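Local atomic coordinates of penicillin-binding protein (Bacillus halodurans, PDB entry 3TG9), a protein that probably binds penicillin-type beta-lactams through an active-site serine, as in related penicillin-binding proteins and beta-lactamases of the same serine-dependent family. Residues G291-Y303 and V311-M324. Sequence-based numbering, arbitrary orientation.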
loop_
_atom_site.group_PDB
_atom_site.type_symbol
_atom_site.label_atom_id
_atom_site.label_comp_id
_atom_site.label_asym_id
_atom_site.label_seq_id
_atom_site.Cartn_x
_atom_site.Cartn_y
_atom_site.Cartn_z
ATOM N N GLY B 291 -6.478 -1.604 -21.060
ATOM C CA GLY B 291 -5.480 -1.073 -20.153
ATOM C C GLY B 291 -4.716 -2.219 -19.547
ATOM O O GLY B 291 -5.296 -3.273 -19.277
ATOM N N TYR B 292 -3.414 -2.019 -19.367
ATOM C CA TYR B 292 -2.565 -2.962 -18.658
ATOM C C TYR B 292 -1.670 -2.239 -17.652
ATOM O O TYR B 292 -0.934 -1.313 -18.009
ATOM C CB TYR B 292 -1.705 -3.760 -19.639
ATOM C CG TYR B 292 -2.491 -4.777 -20.428
ATOM C CD1 TYR B 292 -3.289 -4.392 -21.510
ATOM C CD2 TYR B 292 -2.441 -6.125 -20.092
ATOM C CE1 TYR B 292 -4.024 -5.336 -22.243
ATOM C CE2 TYR B 292 -3.165 -7.069 -20.812
ATOM C CZ TYR B 292 -3.951 -6.672 -21.885
ATOM O OH TYR B 292 -4.655 -7.629 -22.572
ATOM N N ASP B 293 -1.754 -2.659 -16.392
ATOM C CA ASP B 293 -0.885 -2.147 -15.339
ATOM C C ASP B 293 -0.422 -3.356 -14.533
ATOM O O ASP B 293 -1.007 -4.440 -14.645
ATOM C CB ASP B 293 -1.652 -1.194 -14.412
ATOM C CG ASP B 293 -1.616 0.263 -14.874
ATOM O OD1 ASP B 293 -0.660 0.660 -15.565
ATOM O OD2 ASP B 293 -2.555 1.024 -14.521
ATOM N N PRO B 294 0.630 -3.188 -13.720
ATOM C CA PRO B 294 0.927 -4.254 -12.757
ATOM C C PRO B 294 -0.304 -4.610 -11.919
ATOM O O PRO B 294 -0.891 -3.734 -11.293
ATOM C CB PRO B 294 2.029 -3.629 -11.897
ATOM C CG PRO B 294 2.795 -2.757 -12.905
ATOM C CD PRO B 294 1.696 -2.162 -13.767
ATOM N N GLY B 295 -0.700 -5.880 -11.943
ATOM C CA GLY B 295 -1.863 -6.348 -11.212
ATOM C C GLY B 295 -3.214 -5.996 -11.814
ATOM O O GLY B 295 -4.248 -6.147 -11.153
ATOM N N VAL B 296 -3.212 -5.522 -13.059
ATOM C CA VAL B 296 -4.423 -5.021 -13.706
ATOM C C VAL B 296 -4.459 -5.313 -15.204
ATOM O O VAL B 296 -3.471 -5.092 -15.910
ATOM C CB VAL B 296 -4.499 -3.497 -13.592
ATOM C CG1 VAL B 296 -5.629 -2.958 -14.447
ATOM C CG2 VAL B 296 -4.658 -3.070 -12.138
ATOM N N CYS B 297 -5.601 -5.790 -15.697
ATOM C CA CYS B 297 -5.872 -5.770 -17.140
ATOM C C CYS B 297 -7.366 -5.565 -17.410
ATOM O O CYS B 297 -8.211 -5.821 -16.550
ATOM C CB CYS B 297 -5.313 -7.002 -17.857
ATOM S SG CYS B 297 -6.052 -8.572 -17.385
ATOM N N PHE B 298 -7.679 -5.075 -18.601
ATOM C CA PHE B 298 -9.005 -4.557 -18.885
ATOM C C PHE B 298 -9.215 -4.484 -20.394
ATOM O O PHE B 298 -8.358 -3.991 -21.113
ATOM C CB PHE B 298 -9.130 -3.159 -18.283
ATOM C CG PHE B 298 -10.426 -2.456 -18.598
ATOM C CD1 PHE B 298 -11.620 -2.863 -18.009
ATOM C CD2 PHE B 298 -10.448 -1.369 -19.464
ATOM C CE1 PHE B 298 -12.807 -2.201 -18.267
ATOM C CE2 PHE B 298 -11.625 -0.702 -19.723
ATOM C CZ PHE B 298 -12.812 -1.125 -19.128
ATOM N N HIS B 299 -10.348 -4.992 -20.860
ATOM C CA HIS B 299 -10.751 -4.827 -22.257
ATOM C C HIS B 299 -12.230 -4.566 -22.276
ATOM O O HIS B 299 -12.988 -5.254 -21.602
ATOM C CB HIS B 299 -10.462 -6.075 -23.091
ATOM C CG HIS B 299 -9.077 -6.120 -23.647
ATOM N ND1 HIS B 299 -8.059 -6.838 -23.062
ATOM C CD2 HIS B 299 -8.537 -5.527 -24.741
ATOM C CE1 HIS B 299 -6.950 -6.685 -23.762
ATOM N NE2 HIS B 299 -7.216 -5.894 -24.788
ATOM N N SER B 300 -12.644 -3.566 -23.037
ATOM C CA SER B 300 -14.063 -3.280 -23.161
ATOM C C SER B 300 -14.363 -2.725 -24.547
ATOM O O SER B 300 -13.531 -2.034 -25.137
ATOM C CB SER B 300 -14.502 -2.303 -22.076
ATOM O OG SER B 300 -15.901 -2.343 -21.900
ATOM N N ALA B 301 -15.556 -3.024 -25.059
ATOM C CA ALA B 301 -15.885 -2.686 -26.432
ATOM C C ALA B 301 -17.375 -2.515 -26.665
ATOM O O ALA B 301 -18.202 -3.095 -25.961
ATOM C CB ALA B 301 -15.329 -3.741 -27.374
ATOM N N PHE B 302 -17.702 -1.703 -27.663
ATOM C CA PHE B 302 -19.065 -1.561 -28.142
ATOM C C PHE B 302 -19.095 -1.984 -29.610
ATOM O O PHE B 302 -18.351 -1.455 -30.435
ATOM C CB PHE B 302 -19.531 -0.117 -28.003
ATOM C CG PHE B 302 -20.926 0.119 -28.505
ATOM C CD1 PHE B 302 -21.147 0.539 -29.804
ATOM C CD2 PHE B 302 -22.020 -0.075 -27.674
ATOM C CE1 PHE B 302 -22.439 0.758 -30.269
ATOM C CE2 PHE B 302 -23.314 0.143 -28.133
ATOM C CZ PHE B 302 -23.523 0.556 -29.429
ATOM N N TYR B 303 -19.949 -2.949 -29.925
ATOM C CA TYR B 303 -20.045 -3.474 -31.272
ATOM C C TYR B 303 -21.270 -2.898 -31.977
ATOM O O TYR B 303 -22.384 -3.348 -31.742
ATOM C CB TYR B 303 -20.104 -5.000 -31.225
ATOM C CG TYR B 303 -18.964 -5.613 -30.440
ATOM C CD1 TYR B 303 -17.811 -6.047 -31.071
ATOM C CD2 TYR B 303 -19.039 -5.747 -29.064
ATOM C CE1 TYR B 303 -16.766 -6.609 -30.353
ATOM C CE2 TYR B 303 -17.993 -6.302 -28.338
ATOM C CZ TYR B 303 -16.864 -6.732 -28.988
ATOM O OH TYR B 303 -15.825 -7.280 -28.262
ATOM N N VAL B 311 -17.393 -6.197 -21.437
ATOM C CA VAL B 311 -16.536 -5.585 -20.435
ATOM C C VAL B 311 -15.787 -6.709 -19.763
ATOM O O VAL B 311 -16.400 -7.634 -19.245
ATOM C CB VAL B 311 -17.340 -4.819 -19.369
ATOM C CG1 VAL B 311 -16.404 -4.162 -18.379
ATOM C CG2 VAL B 311 -18.248 -3.778 -20.017
ATOM N N VAL B 312 -14.464 -6.657 -19.798
ATOM C CA VAL B 312 -13.665 -7.610 -19.036
ATOM C C VAL B 312 -12.755 -6.875 -18.054
ATOM O O VAL B 312 -11.816 -6.192 -18.460
ATOM C CB VAL B 312 -12.844 -8.536 -19.958
ATOM C CG1 VAL B 312 -12.136 -9.596 -19.148
ATOM C CG2 VAL B 312 -13.757 -9.191 -21.001
ATOM N N CYS B 313 -13.064 -6.994 -16.762
ATOM C CA CYS B 313 -12.230 -6.428 -15.704
ATOM C C CYS B 313 -11.472 -7.555 -15.012
ATOM O O CYS B 313 -12.038 -8.609 -14.742
ATOM C CB CYS B 313 -13.086 -5.673 -14.691
ATOM S SG CYS B 313 -13.913 -4.198 -15.313
ATOM N N ALA B 314 -10.188 -7.353 -14.746
ATOM C CA ALA B 314 -9.415 -8.356 -14.018
ATOM C C ALA B 314 -8.426 -7.729 -13.042
ATOM O O ALA B 314 -7.785 -6.725 -13.367
ATOM C CB ALA B 314 -8.694 -9.273 -14.978
ATOM N N ASN B 315 -8.308 -8.327 -11.853
ATOM C CA ASN B 315 -7.307 -7.901 -10.873
ATOM C C ASN B 315 -6.066 -8.783 -10.920
ATOM O O ASN B 315 -5.505 -9.140 -9.894
ATOM C CB ASN B 315 -7.890 -7.774 -9.445
ATOM C CG ASN B 315 -8.244 -9.123 -8.804
ATOM O OD1 ASN B 315 -8.786 -10.022 -9.462
ATOM N ND2 ASN B 315 -7.958 -9.257 -7.496
ATOM N N GLN B 316 -5.672 -9.145 -12.137
ATOM C CA GLN B 316 -4.387 -9.787 -12.400
ATOM C C GLN B 316 -3.777 -9.138 -13.638
ATOM O O GLN B 316 -4.434 -8.351 -14.329
ATOM C CB GLN B 316 -4.553 -11.286 -12.624
ATOM C CG GLN B 316 -5.345 -11.625 -13.872
ATOM C CD GLN B 316 -5.547 -13.122 -14.048
ATOM O OE1 GLN B 316 -6.385 -13.732 -13.384
ATOM N NE2 GLN B 316 -4.786 -13.718 -14.965
ATOM N N SER B 317 -2.525 -9.468 -13.921
ATOM C CA SER B 317 -1.754 -8.747 -14.932
ATOM C C SER B 317 -2.141 -9.007 -16.405
ATOM O O SER B 317 -2.041 -8.106 -17.232
ATOM C CB SER B 317 -0.257 -8.971 -14.702
ATOM O OG SER B 317 0.168 -8.323 -13.509
ATOM N N SER B 318 -2.580 -10.219 -16.735
ATOM C CA SER B 318 -2.986 -10.517 -18.105
ATOM C C SER B 318 -4.143 -11.508 -18.173
ATOM O O SER B 318 -4.455 -12.179 -17.192
ATOM C CB SER B 318 -1.801 -11.041 -18.916
ATOM O OG SER B 318 -1.195 -12.132 -18.250
ATOM N N GLY B 319 -4.786 -11.585 -19.336
ATOM C CA GLY B 319 -5.848 -12.551 -19.554
ATOM C C GLY B 319 -7.156 -11.988 -20.084
ATOM O O GLY B 319 -7.932 -12.708 -20.715
ATOM N N ALA B 320 -7.421 -10.710 -19.823
ATOM C CA ALA B 320 -8.688 -10.109 -20.225
ATOM C C ALA B 320 -8.897 -10.167 -21.742
ATOM O O ALA B 320 -10.026 -10.223 -22.216
ATOM C CB ALA B 320 -8.783 -8.681 -19.733
ATOM N N TYR B 321 -7.810 -10.155 -22.497
ATOM C CA TYR B 321 -7.918 -10.168 -23.944
ATOM C C TYR B 321 -8.446 -11.502 -24.454
ATOM O O TYR B 321 -9.387 -11.546 -25.241
ATOM C CB TYR B 321 -6.569 -9.891 -24.583
ATOM C CG TYR B 321 -6.591 -10.118 -26.068
ATOM C CD1 TYR B 321 -6.020 -11.254 -26.626
ATOM C CD2 TYR B 321 -7.204 -9.206 -26.915
ATOM C CE1 TYR B 321 -6.047 -11.470 -27.987
ATOM C CE2 TYR B 321 -7.235 -9.409 -28.279
ATOM C CZ TYR B 321 -6.654 -10.542 -28.810
ATOM O OH TYR B 321 -6.680 -10.746 -30.172
ATOM N N ASP B 322 -7.823 -12.586 -24.008
ATOM C CA ASP B 322 -8.243 -13.926 -24.393
ATOM C C ASP B 322 -9.691 -14.182 -24.008
ATOM O O ASP B 322 -10.419 -14.862 -24.726
ATOM C CB ASP B 322 -7.337 -14.973 -23.754
ATOM C CG ASP B 322 -5.881 -14.741 -24.070
ATOM O OD1 ASP B 322 -5.500 -14.896 -25.249
ATOM O OD2 ASP B 322 -5.118 -14.397 -23.139
ATOM N N VAL B 323 -10.111 -13.634 -22.874
ATOM C CA VAL B 323 -11.500 -13.768 -22.448
ATOM C C VAL B 323 -12.387 -12.889 -23.319
ATOM O O VAL B 323 -13.512 -13.265 -23.654
ATOM C CB VAL B 323 -11.677 -13.439 -20.948
ATOM C CG1 VAL B 323 -13.153 -13.261 -20.584
ATOM C CG2 VAL B 323 -11.046 -14.530 -20.103
ATOM N N MET B 324 -11.868 -11.729 -23.707
ATOM C CA MET B 324 -12.611 -10.832 -24.586
ATOM C C MET B 324 -12.851 -11.447 -25.973
ATOM O O MET B 324 -13.953 -11.359 -26.514
ATOM C CB MET B 324 -11.903 -9.486 -24.723
ATOM C CG MET B 324 -12.240 -8.743 -26.018
ATOM S SD MET B 324 -12.956 -7.128 -25.676
ATOM C CE MET B 324 -12.095 -6.132 -26.879
HETATM O O HOH W 1 -4.422 -10.179 -22.054
HETATM O O HOH W 2 -0.878 -5.791 -17.004
#
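Cys297 and His299 pair with Ala314 and Val312 as the hydrogen-bonded positions of an antiparallel ladder whose short strand axes come within 4.7 Å, with their directions at 171°. His299 makes two bonds, Val312 N to His299 O at 2.7 Å and His299 N to Val312 O at 3.1 Å; in the Cys297 pair Ala314 N donates to Cys297 O, while the return bond from Cys297 N to Ala314 O is weak. Past the ladder, at the type II turn from Asp293 to Val296, Gly295 N donates to Ser317 OG over 3.0 Å, joining the turn to the loop before the helix.

Sulfur supplies the next group of contacts. With SG lying between its backbone N and carbonyl carbon (chi1 65°), Cys297 reaches the helix start, where Ala320 N donates to Cys297 SG at 3.5 Å with an N-H...S angle of 151°, and the same sulfur packs on the methyls of Ala314 and Ala320. On the other sheet face Cys313 SG meets the edge of the Phe298 ring, 3.7 Å from Phe298 CE1. Met324, bent along its chain, brings SD to 3.7 Å from His299 CB and CE against Ala301 CB.

Water 1 links Tyr292 OH with the backbone N of Gly319, the N-cap residue of the helix.

Through Ala320 on Cys297 and Met324 on His299, helix 320-330 lies on that face of the central antiparallel sheet, while helix 234-245 covers Ser300 and Val311 opposite, consistent with the helix-flanked sheet of the penicillin-recognising fold; strands 284-293 and 18-24 flank the hairpin.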